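Local coordinates for protein lysozyme, putative (Bacillus anthracis, PDB 2WAG) that probably hydrolyses the glycan backbone of bacterial cell-wall peptidoglycan, as a lysozyme of glycoside hydrolase family 25, at residues M38-I43 against W180-Y185; E47-V52 against F78-E83. All blocks are in the same frame, centred on the assembly; numbering follows the deposited sequence. Where two conformers were deposited one is given.

Contact 1 of 2, residues M38-I43 against W180-Y185; sequences MKFAFI and WTFWQY. With SO4 (sulfate ion), chain D.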
ATOM      1  N   MET A  38      -7.001  19.917   6.111  1.00  8.53           N
ATOM      2  CA  MET A  38      -7.796  18.691   5.989  1.00  8.77           C
ATOM      3  C   MET A  38      -9.212  19.019   6.444  1.00  9.18           C
ATOM      4  O   MET A  38      -9.424  19.447   7.590  1.00 10.97           O
ATOM      5  CB  MET A  38      -7.217  17.576   6.844  1.00  9.10           C
ATOM      6  CG  MET A  38      -5.791  17.200   6.452  1.00 10.89           C
ATOM      7  SD  MET A  38      -5.691  16.511   4.780  1.00 12.17           S
ATOM      8  CE  MET A  38      -3.922  16.239   4.717  1.00 15.14           C
ATOM      9  N   LYS A  39     -10.184  18.815   5.560  1.00  8.39           N
ATOM     10  CA  LYS A  39     -11.561  19.207   5.845  1.00  9.41           C
ATOM     11  C   LYS A  39     -12.417  18.096   6.394  1.00  8.46           C
ATOM     12  O   LYS A  39     -13.510  18.349   6.909  1.00  9.79           O
ATOM     13  CB  LYS A  39     -12.216  19.849   4.626  1.00 10.57           C
ATOM     14  CG  LYS A  39     -11.632  21.237   4.401  1.00 14.49           C
ATOM     15  CD  LYS A  39     -12.397  22.022   3.400  1.00 18.00           C
ATOM     16  CE  LYS A  39     -11.683  23.322   3.142  1.00 18.71           C
ATOM     17  NZ  LYS A  39     -11.798  24.230   4.312  1.00 19.73           N
ATOM     18  N   PHE A  40     -11.948  16.860   6.263  1.00  8.31           N
ATOM     19  CA  PHE A  40     -12.736  15.720   6.717  1.00  8.37           C
ATOM     20  C   PHE A  40     -11.837  14.579   7.119  1.00  8.14           C
ATOM     21  O   PHE A  40     -10.663  14.512   6.728  1.00  8.62           O
ATOM     22  CB  PHE A  40     -13.779  15.258   5.670  1.00  8.80           C
ATOM     23  CG  PHE A  40     -13.192  14.728   4.369  1.00  8.11           C
ATOM     24  CD1 PHE A  40     -12.907  13.382   4.209  1.00  9.14           C
ATOM     25  CD2 PHE A  40     -13.015  15.577   3.284  1.00  8.61           C
ATOM     26  CE1 PHE A  40     -12.389  12.898   2.988  1.00  9.37           C
ATOM     27  CE2 PHE A  40     -12.513  15.122   2.068  1.00  8.38           C
ATOM     28  CZ  PHE A  40     -12.193  13.767   1.918  1.00  8.88           C
ATOM     29  N   ALA A  41     -12.417  13.665   7.873  1.00  8.41           N
ATOM     30  CA  ALA A  41     -11.791  12.434   8.284  1.00  8.47           C
ATOM     31  C   ALA A  41     -12.814  11.300   8.294  1.00  8.18           C
ATOM     32  O   ALA A  41     -13.869  11.469   8.763  1.00  9.13           O
ATOM     33  CB  ALA A  41     -11.131  12.578   9.585  1.00 10.08           C
ATOM     34  N   PHE A  42     -12.434  10.166   7.760  1.00  7.55           N
ATOM     35  CA  PHE A  42     -13.173   8.924   7.983  1.00  7.65           C
ATOM     36  C   PHE A  42     -12.303   8.010   8.841  1.00  7.31           C
ATOM     37  O   PHE A  42     -11.154   7.723   8.483  1.00  8.85           O
ATOM     38  CB  PHE A  42     -13.522   8.247   6.658  1.00  7.13           C
ATOM     39  CG  PHE A  42     -14.628   8.938   5.888  1.00  7.79           C
ATOM     40  CD1 PHE A  42     -15.952   8.830   6.304  1.00  8.30           C
ATOM     41  CD2 PHE A  42     -14.345   9.697   4.769  1.00  9.27           C
ATOM     42  CE1 PHE A  42     -16.975   9.455   5.597  1.00  8.49           C
ATOM     43  CE2 PHE A  42     -15.374  10.334   4.055  1.00  9.85           C
ATOM     44  CZ  PHE A  42     -16.682  10.208   4.480  1.00  8.92           C
ATOM     45  N   ILE A  43     -12.837   7.584   9.980  1.00  7.26           N
ATOM     46  CA  ILE A  43     -12.083   6.860  10.971  1.00  8.03           C
ATOM     47  C   ILE A  43     -12.577   5.430  11.049  1.00  7.35           C
ATOM     48  O   ILE A  43     -13.779   5.198  11.157  1.00  7.41           O
ATOM     49  CB  ILE A  43     -12.275   7.536  12.352  1.00  8.54           C
ATOM     50  CG1 ILE A  43     -11.842   9.010  12.317  1.00 10.08           C
ATOM     51  CG2 ILE A  43     -11.561   6.745  13.469  1.00  9.55           C
ATOM     52  CD1 ILE A  43     -12.331   9.773  13.518  1.00 10.92           C
ATOM     53  N   TRP A 180     -17.942   9.322  -9.233  1.00  9.07           N
ATOM     54  CA  TRP A 180     -17.499   9.081  -7.861  1.00  8.32           C
ATOM     55  C   TRP A 180     -17.783  10.290  -6.979  1.00  7.87           C
ATOM     56  O   TRP A 180     -17.914  11.437  -7.465  1.00  8.96           O
ATOM     57  CB  TRP A 180     -16.014   8.681  -7.795  1.00  8.46           C
ATOM     58  CG  TRP A 180     -15.081   9.656  -8.460  1.00  8.20           C
ATOM     59  CD1 TRP A 180     -14.664   9.629  -9.750  1.00  9.78           C
ATOM     60  CD2 TRP A 180     -14.495  10.833  -7.871  1.00  7.80           C
ATOM     61  NE1 TRP A 180     -13.831  10.702 -10.002  1.00  9.84           N
ATOM     62  CE2 TRP A 180     -13.716  11.458  -8.869  1.00  8.24           C
ATOM     63  CE3 TRP A 180     -14.542  11.412  -6.598  1.00  7.66           C
ATOM     64  CZ2 TRP A 180     -12.993  12.634  -8.629  1.00  9.07           C
ATOM     65  CZ3 TRP A 180     -13.821  12.580  -6.359  1.00  7.91           C
ATOM     66  CH2 TRP A 180     -13.058  13.178  -7.371  1.00  8.53           C
ATOM     67  N   THR A 181     -17.862  10.043  -5.672  1.00  7.93           N
ATOM     68  CA  THR A 181     -18.105  11.098  -4.687  1.00  7.57           C
ATOM     69  C   THR A 181     -16.833  11.435  -3.879  1.00  7.29           C
ATOM     70  O   THR A 181     -16.588  12.595  -3.574  1.00  8.10           O
ATOM     71  CB  THR A 181     -19.261  10.704  -3.741  1.00  7.91           C
ATOM     72  OG1 THR A 181     -20.433  10.424  -4.518  1.00  9.10           O
ATOM     73  CG2 THR A 181     -19.543  11.804  -2.715  1.00  8.73           C
ATOM     74  N   PHE A 182     -16.040  10.416  -3.543  1.00  7.45           N
ATOM     75  CA  PHE A 182     -14.715  10.605  -2.958  1.00  7.05           C
ATOM     76  C   PHE A 182     -13.704   9.794  -3.742  1.00  6.49           C
ATOM     77  O   PHE A 182     -14.033   8.752  -4.334  1.00  7.19           O
ATOM     78  CB  PHE A 182     -14.670  10.157  -1.486  1.00  6.75           C
ATOM     79  CG  PHE A 182     -15.547  10.974  -0.562  1.00  6.95           C
ATOM     80  CD1 PHE A 182     -15.039  12.080   0.130  1.00  7.65           C
ATOM     81  CD2 PHE A 182     -16.881  10.608  -0.348  1.00  8.27           C
ATOM     82  CE1 PHE A 182     -15.841  12.801   1.016  1.00  7.96           C
ATOM     83  CE2 PHE A 182     -17.697  11.346   0.500  1.00  8.49           C
ATOM     84  CZ  PHE A 182     -17.187  12.437   1.191  1.00  9.01           C
ATOM     85  N   TRP A 183     -12.460  10.273  -3.719  1.00  6.95           N
ATOM     86  CA  TRP A 183     -11.343   9.615  -4.419  1.00  6.49           C
ATOM     87  C   TRP A 183     -10.153   9.540  -3.464  1.00  6.28           C
ATOM     88  O   TRP A 183      -9.676  10.571  -2.994  1.00  7.19           O
ATOM     89  CB  TRP A 183     -10.986  10.453  -5.664  1.00  7.31           C
ATOM     90  CG  TRP A 183      -9.650  10.185  -6.303  1.00  7.71           C
ATOM     91  CD1 TRP A 183      -8.939   9.015  -6.306  1.00  8.08           C
ATOM     92  CD2 TRP A 183      -8.883  11.127  -7.068  1.00  7.96           C
ATOM     93  NE1 TRP A 183      -7.746   9.188  -6.991  1.00  8.10           N
ATOM     94  CE2 TRP A 183      -7.702  10.470  -7.481  1.00  8.19           C
ATOM     95  CE3 TRP A 183      -9.096  12.460  -7.465  1.00  8.88           C
ATOM     96  CZ2 TRP A 183      -6.726  11.106  -8.257  1.00  9.44           C
ATOM     97  CZ3 TRP A 183      -8.120  13.092  -8.243  1.00  9.33           C
ATOM     98  CH2 TRP A 183      -6.953  12.406  -8.623  1.00 10.02           C
ATOM     99  N   GLN A 184      -9.710   8.321  -3.154  1.00  6.01           N
ATOM    100  CA  GLN A 184      -8.479   8.119  -2.374  1.00  6.69           C
ATOM    101  C   GLN A 184      -7.314   8.126  -3.343  1.00  6.67           C
ATOM    102  O   GLN A 184      -7.191   7.228  -4.201  1.00  7.10           O
ATOM    103  CB  GLN A 184      -8.526   6.793  -1.622  1.00  6.83           C
ATOM    104  CG  GLN A 184      -7.355   6.559  -0.700  1.00  7.78           C
ATOM    105  CD  GLN A 184      -7.593   5.318   0.073  1.00  8.43           C
ATOM    106  OE1 GLN A 184      -7.295   4.242  -0.403  1.00 13.09           O
ATOM    107  NE2 GLN A 184      -8.222   5.445   1.223  1.00 11.37           N
ATOM    108  N   TYR A 185      -6.461   9.145  -3.227  1.00  7.10           N
ATOM    109  CA  TYR A 185      -5.409   9.350  -4.229  1.00  7.91           C
ATOM    110  C   TYR A 185      -4.006   8.953  -3.783  1.00  7.98           C
ATOM    111  O   TYR A 185      -3.097   8.850  -4.622  1.00  8.48           O
ATOM    112  CB  TYR A 185      -5.438  10.783  -4.760  1.00  8.23           C
ATOM    113  CG  TYR A 185      -5.107  11.855  -3.757  1.00  7.71           C
ATOM    114  CD1 TYR A 185      -3.782  12.269  -3.567  1.00  8.26           C
ATOM    115  CD2 TYR A 185      -6.095  12.449  -2.994  1.00  8.10           C
ATOM    116  CE1 TYR A 185      -3.464  13.263  -2.665  1.00  9.22           C
ATOM    117  CE2 TYR A 185      -5.801  13.448  -2.090  1.00  8.78           C
ATOM    118  CZ  TYR A 185      -4.490  13.855  -1.921  1.00  8.56           C
ATOM    119  OH  TYR A 185      -4.236  14.872  -1.013  1.00 11.02           O
TER
HETATM  120  S   SO4 D1220      -1.524  16.672  -2.538  1.00 17.68           S
HETATM  121  O1  SO4 D1220      -2.127  16.280  -3.819  1.00 16.28           O
HETATM  122  O2  SO4 D1220      -2.164  17.941  -2.113  1.00 24.72           O
HETATM  123  O3  SO4 D1220      -0.094  16.974  -2.739  1.00 26.02           O
HETATM  124  O4  SO4 D1220      -1.713  15.789  -1.367  1.00 20.20           O

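Contact 2 of 2, residues E47-V52 against F78-E83; sequences EGSAFV and FDSKGE. With SO4 (sulfate ion), chain G.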
ATOM      1  N   GLU A  47     -14.760  -3.893  12.208  1.00  8.68           N
ATOM      2  CA  GLU A  47     -14.508  -4.826  11.125  1.00  8.79           C
ATOM      3  C   GLU A  47     -15.269  -6.104  11.401  1.00  8.93           C
ATOM      4  O   GLU A  47     -15.298  -6.580  12.542  1.00  9.68           O
ATOM      5  CB  GLU A  47     -12.999  -5.098  10.925  1.00  9.29           C
ATOM      6  CG  GLU A  47     -12.712  -6.110   9.814  1.00  8.80           C
ATOM      7  CD  GLU A  47     -11.257  -6.174   9.393  1.00  8.89           C
ATOM      8  OE1 GLU A  47     -10.425  -5.425   9.932  1.00  9.09           O
ATOM      9  OE2 GLU A  47     -10.960  -7.008   8.516  1.00  9.46           O
ATOM     10  N   GLY A  48     -15.893  -6.657  10.370  1.00  8.83           N
ATOM     11  CA  GLY A  48     -16.632  -7.908  10.529  1.00  9.54           C
ATOM     12  C   GLY A  48     -17.677  -7.850  11.619  1.00 10.57           C
ATOM     13  O   GLY A  48     -18.277  -6.813  11.877  1.00 11.74           O
ATOM     14  N   SER A  49     -17.934  -8.968  12.282  0.50 10.67           N
ATOM     15  CA  SER A  49     -19.083  -8.960  13.177  0.50 10.75           C
ATOM     16  C   SER A  49     -18.668  -8.794  14.645  0.50 11.35           C
ATOM     17  O   SER A  49     -19.540  -8.746  15.495  0.50 11.68           O
ATOM     18  CB  SER A  49     -20.035 -10.173  12.921  0.50  9.28           C
ATOM     19  OG  SER A  49     -20.758 -10.090  11.678  0.50  9.78           O
ATOM     20  N   ALA A  50     -17.378  -8.635  14.952  1.00 11.96           N
ATOM     21  CA  ALA A  50     -16.992  -8.483  16.347  1.00 12.13           C
ATOM     22  C   ALA A  50     -15.779  -7.596  16.647  1.00 11.96           C
ATOM     23  O   ALA A  50     -15.497  -7.289  17.805  1.00 12.81           O
ATOM     24  CB  ALA A  50     -16.791  -9.869  16.960  1.00 13.38           C
ATOM     25  N   PHE A  51     -15.073  -7.135  15.617  1.00 11.71           N
ATOM     26  CA  PHE A  51     -13.838  -6.412  15.852  1.00 11.16           C
ATOM     27  C   PHE A  51     -14.057  -4.898  15.979  1.00 10.25           C
ATOM     28  O   PHE A  51     -14.851  -4.315  15.234  1.00 10.22           O
ATOM     29  CB  PHE A  51     -12.825  -6.717  14.735  1.00 12.28           C
ATOM     30  CG  PHE A  51     -11.515  -6.019  14.888  1.00 12.43           C
ATOM     31  CD1 PHE A  51     -10.464  -6.613  15.588  1.00 14.20           C
ATOM     32  CD2 PHE A  51     -11.319  -4.755  14.334  1.00 13.01           C
ATOM     33  CE1 PHE A  51      -9.234  -5.963  15.711  1.00 14.59           C
ATOM     34  CE2 PHE A  51     -10.096  -4.105  14.457  1.00 13.77           C
ATOM     35  CZ  PHE A  51      -9.065  -4.696  15.152  1.00 14.30           C
ATOM     36  N   VAL A  52     -13.339  -4.276  16.913  1.00  9.79           N
ATOM     37  CA  VAL A  52     -13.362  -2.828  17.122  1.00  9.71           C
ATOM     38  C   VAL A  52     -11.935  -2.290  17.033  1.00  9.35           C
ATOM     39  O   VAL A  52     -11.035  -2.762  17.742  1.00 10.48           O
ATOM     40  CB  VAL A  52     -13.961  -2.437  18.501  1.00  9.71           C
ATOM     41  CG1 VAL A  52     -14.038  -0.921  18.651  1.00 11.21           C
ATOM     42  CG2 VAL A  52     -15.361  -3.053  18.673  1.00  9.50           C
ATOM     43  N   PHE A  78     -16.279 -10.859   4.322  1.00  8.87           N
ATOM     44  CA  PHE A  78     -16.976 -11.801   3.451  1.00  9.74           C
ATOM     45  C   PHE A  78     -17.495 -13.022   4.201  1.00 10.61           C
ATOM     46  O   PHE A  78     -18.127 -13.884   3.592  1.00 11.62           O
ATOM     47  CB  PHE A  78     -16.043 -12.223   2.315  1.00 11.15           C
ATOM     48  CG  PHE A  78     -15.648 -11.081   1.429  1.00 11.96           C
ATOM     49  CD1 PHE A  78     -16.567 -10.499   0.587  1.00 13.76           C
ATOM     50  CD2 PHE A  78     -14.350 -10.575   1.445  1.00 13.10           C
ATOM     51  CE1 PHE A  78     -16.227  -9.425  -0.243  1.00 13.94           C
ATOM     52  CE2 PHE A  78     -14.010  -9.504   0.618  1.00 14.56           C
ATOM     53  CZ  PHE A  78     -14.937  -8.938  -0.223  1.00 14.44           C
ATOM     54  N   ASP A  79     -17.243 -13.091   5.510  1.00  9.94           N
ATOM     55  CA  ASP A  79     -17.499 -14.327   6.246  1.00 11.88           C
ATOM     56  C   ASP A  79     -18.485 -14.238   7.386  1.00 12.18           C
ATOM     57  O   ASP A  79     -18.613 -15.193   8.150  1.00 14.55           O
ATOM     58  CB  ASP A  79     -16.178 -14.928   6.695  1.00 13.53           C
ATOM     59  CG  ASP A  79     -15.434 -15.520   5.526  1.00 16.46           C
ATOM     60  OD1 ASP A  79     -15.920 -16.501   4.935  1.00 22.38           O
ATOM     61  OD2 ASP A  79     -14.396 -14.964   5.134  1.00 23.32           O
ATOM     62  N   SER A  80     -19.197 -13.117   7.502  1.00 11.60           N
ATOM     63  CA  SER A  80     -20.310 -13.039   8.444  1.00 12.07           C
ATOM     64  C   SER A  80     -21.462 -12.259   7.847  1.00 11.39           C
ATOM     65  O   SER A  80     -21.319 -11.575   6.825  1.00 11.28           O
ATOM     66  CB  SER A  80     -19.887 -12.430   9.770  1.00 12.51           C
ATOM     67  OG  SER A  80     -19.357 -11.139   9.586  1.00 11.95           O
ATOM     68  N   LYS A  81     -22.629 -12.384   8.464  1.00 12.18           N
ATOM     69  CA  LYS A  81     -23.827 -11.792   7.871  1.00 13.16           C
ATOM     70  C   LYS A  81     -23.817 -10.271   7.910  1.00 12.63           C
ATOM     71  O   LYS A  81     -23.283  -9.664   8.833  1.00 12.54           O
ATOM     72  CB  LYS A  81     -25.079 -12.320   8.570  1.00 15.19           C
ATOM     73  CG  LYS A  81     -25.374 -13.795   8.284  1.00 18.12           C
ATOM     74  CD  LYS A  81     -26.700 -14.209   8.898  1.00 23.80           C
ATOM     75  CE  LYS A  81     -26.778 -13.761  10.351  1.00 25.75           C
ATOM     76  NZ  LYS A  81     -25.965 -14.583  11.291  1.00 27.11           N
ATOM     77  N   GLY A  82     -24.457  -9.680   6.912  1.00 12.06           N
ATOM     78  CA  GLY A  82     -24.591  -8.224   6.859  1.00 11.51           C
ATOM     79  C   GLY A  82     -25.297  -7.699   8.089  1.00 11.25           C
ATOM     80  O   GLY A  82     -24.952  -6.658   8.623  1.00 12.23           O
ATOM     81  N   GLU A  83     -26.312  -8.423   8.562  1.00 11.97           N
ATOM     82  CA  GLU A  83     -27.074  -7.920   9.689  1.00 12.99           C
ATOM     83  C   GLU A  83     -26.201  -7.775  10.929  1.00 12.18           C
ATOM     84  O   GLU A  83     -26.271  -6.789  11.640  1.00 12.66           O
ATOM     85  CB  GLU A  83     -28.276  -8.845   9.986  1.00 14.54           C
ATOM     86  CG  GLU A  83     -29.039  -8.404  11.226  1.00 19.24           C
ATOM     87  CD  GLU A  83     -30.089  -9.402  11.674  1.00 24.84           C
ATOM     88  OE1 GLU A  83     -29.767 -10.606  11.815  1.00 29.14           O
ATOM     89  OE2 GLU A  83     -31.230  -8.960  11.901  1.00 28.69           O
TER
HETATM   90  S   SO4 G1223     -15.926 -12.137  10.761  1.00 13.82           S
HETATM   91  O1  SO4 G1223     -14.654 -11.785  10.153  1.00 21.43           O
HETATM   92  O2  SO4 G1223     -16.562 -11.278  11.754  1.00 21.63           O
HETATM   93  O3  SO4 G1223     -16.125 -13.574  10.994  1.00 20.44           O
HETATM   94  O4  SO4 G1223     -16.815 -11.913   9.597  1.00 20.26           O

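Contact 1 of 2, residues M38-I43 against W180-Y185
Phe182 packs against two phenylalanines of the 38-43 segment, and the three rings form an aromatic cluster made of two edge-to-face pairs. Against Phe40, Phe182 is the edge partner: its CD1-CE1 side comes over the Phe40 face, with Phe182 CD1 3.8 Å from Phe40 CZ and the two planes inclined at 68°. Against Phe42 the roles are exchanged. The Phe42 edge comes up to the Phe182 face, where Phe42 CE2 lies 3.9 Å from Phe182 CE1, and the planes stand almost perpendicular, at 89°. A single atom, Phe182 CE1, thus lies above one ring and in the plane of the other. Phe40 and Phe42, two residues apart on one strand, both project toward Phe182; with CG between the backbone N and carbonyl carbon (chi1 64°) Phe40 presents a face, whereas Phe42, with CG opposite the carbonyl carbon, presents an edge. The cluster extends to Trp164, which meets the Phe42 ring, and to Phe206, which meets Phe182.

Gln184 follows Phe182 on the same side of the strand, its amide held at both ends, OE1 by the Tyr144 hydroxyl and NE2 by Asp20 OD1. Tyr185 points elsewhere: its hydroxyl gives a hydrogen bond to a sulfate, with Tyr185 OH 2.7 Å from O4, which lies in the plane of the ring. His9 and His10 of the N-terminal tag bind the same ion, probably a crystallisation component.

Strands 40-47 and 182-186 are not paired; strands 17-21 and 202-206 lie between them in the sheet, and the closest CA atoms, those of Phe40 and Phe182, are 11.1 Å apart. Side chains meeting across such a gap make up the interior packing of a closed barrel, here the modified TIM-barrel-like fold of GH25 lysozymes.

Contact 2 of 2, residues E47-V52 against F78-E83
Ser49, in the three-residue turn of a tight beta-hairpin joining strands 40-47 and 51-52, meets Ser80 on the loop leading into helix 82-92. Their hydroxyls approach directly, Ser49 OG lying 2.7 Å from Ser80 OG, although Ser49 was modelled in two conformers, which makes this contact less certain, and Thr84 competes for the same hydroxyl. A sulfate, probably from the crystallisation liquor, spans the two segments. Its O2 accepts a nearly straight bond from the backbone, 2.7 Å from Ser49 N at 170°, while its O4 accepts a hydrogen bond from Ser80 OG over 2.7 Å. Ser77 OG is also hydrogen-bonded to the ion.

In the second shell, Gly48 runs close to the ion and, having no side chain to meet it, brings its CA to 3.6 Å from sulfate O2. The hairpin is closed by reciprocal backbone bonds between Glu47 and Phe51, and Gly48 is fastened to strand 69-75 through His74 and Phe75. Ser4 and His5 of the second subunit bind the Glu47 carboxylate. Lys81 occupies the N-cap position, and the first turn of the helix joins the serine network through Thr84, whose OG1 is hydrogen-bonded to both Ser49 OG and Lys81 O.

Along the chain the order is 38-43, 47-52, 78-83, 180-185, and the two segments of contact 2 therefore fall between those of contact 1. Strand 40-47 connects the two: contact 1 uses its beginning, contact 2 the hairpin that follows its end, and their centres are 23 Å apart with no direct touch. The centre of contact 1 is about 7 Å from the centre of the chain, that of contact 2 about 17 Å. The first packs part of the barrel interior near the start of the strand, whereas the second ties loops beyond the strand's C-terminal end, the end where TIM barrels usually carry their active sites, to helix 82-92.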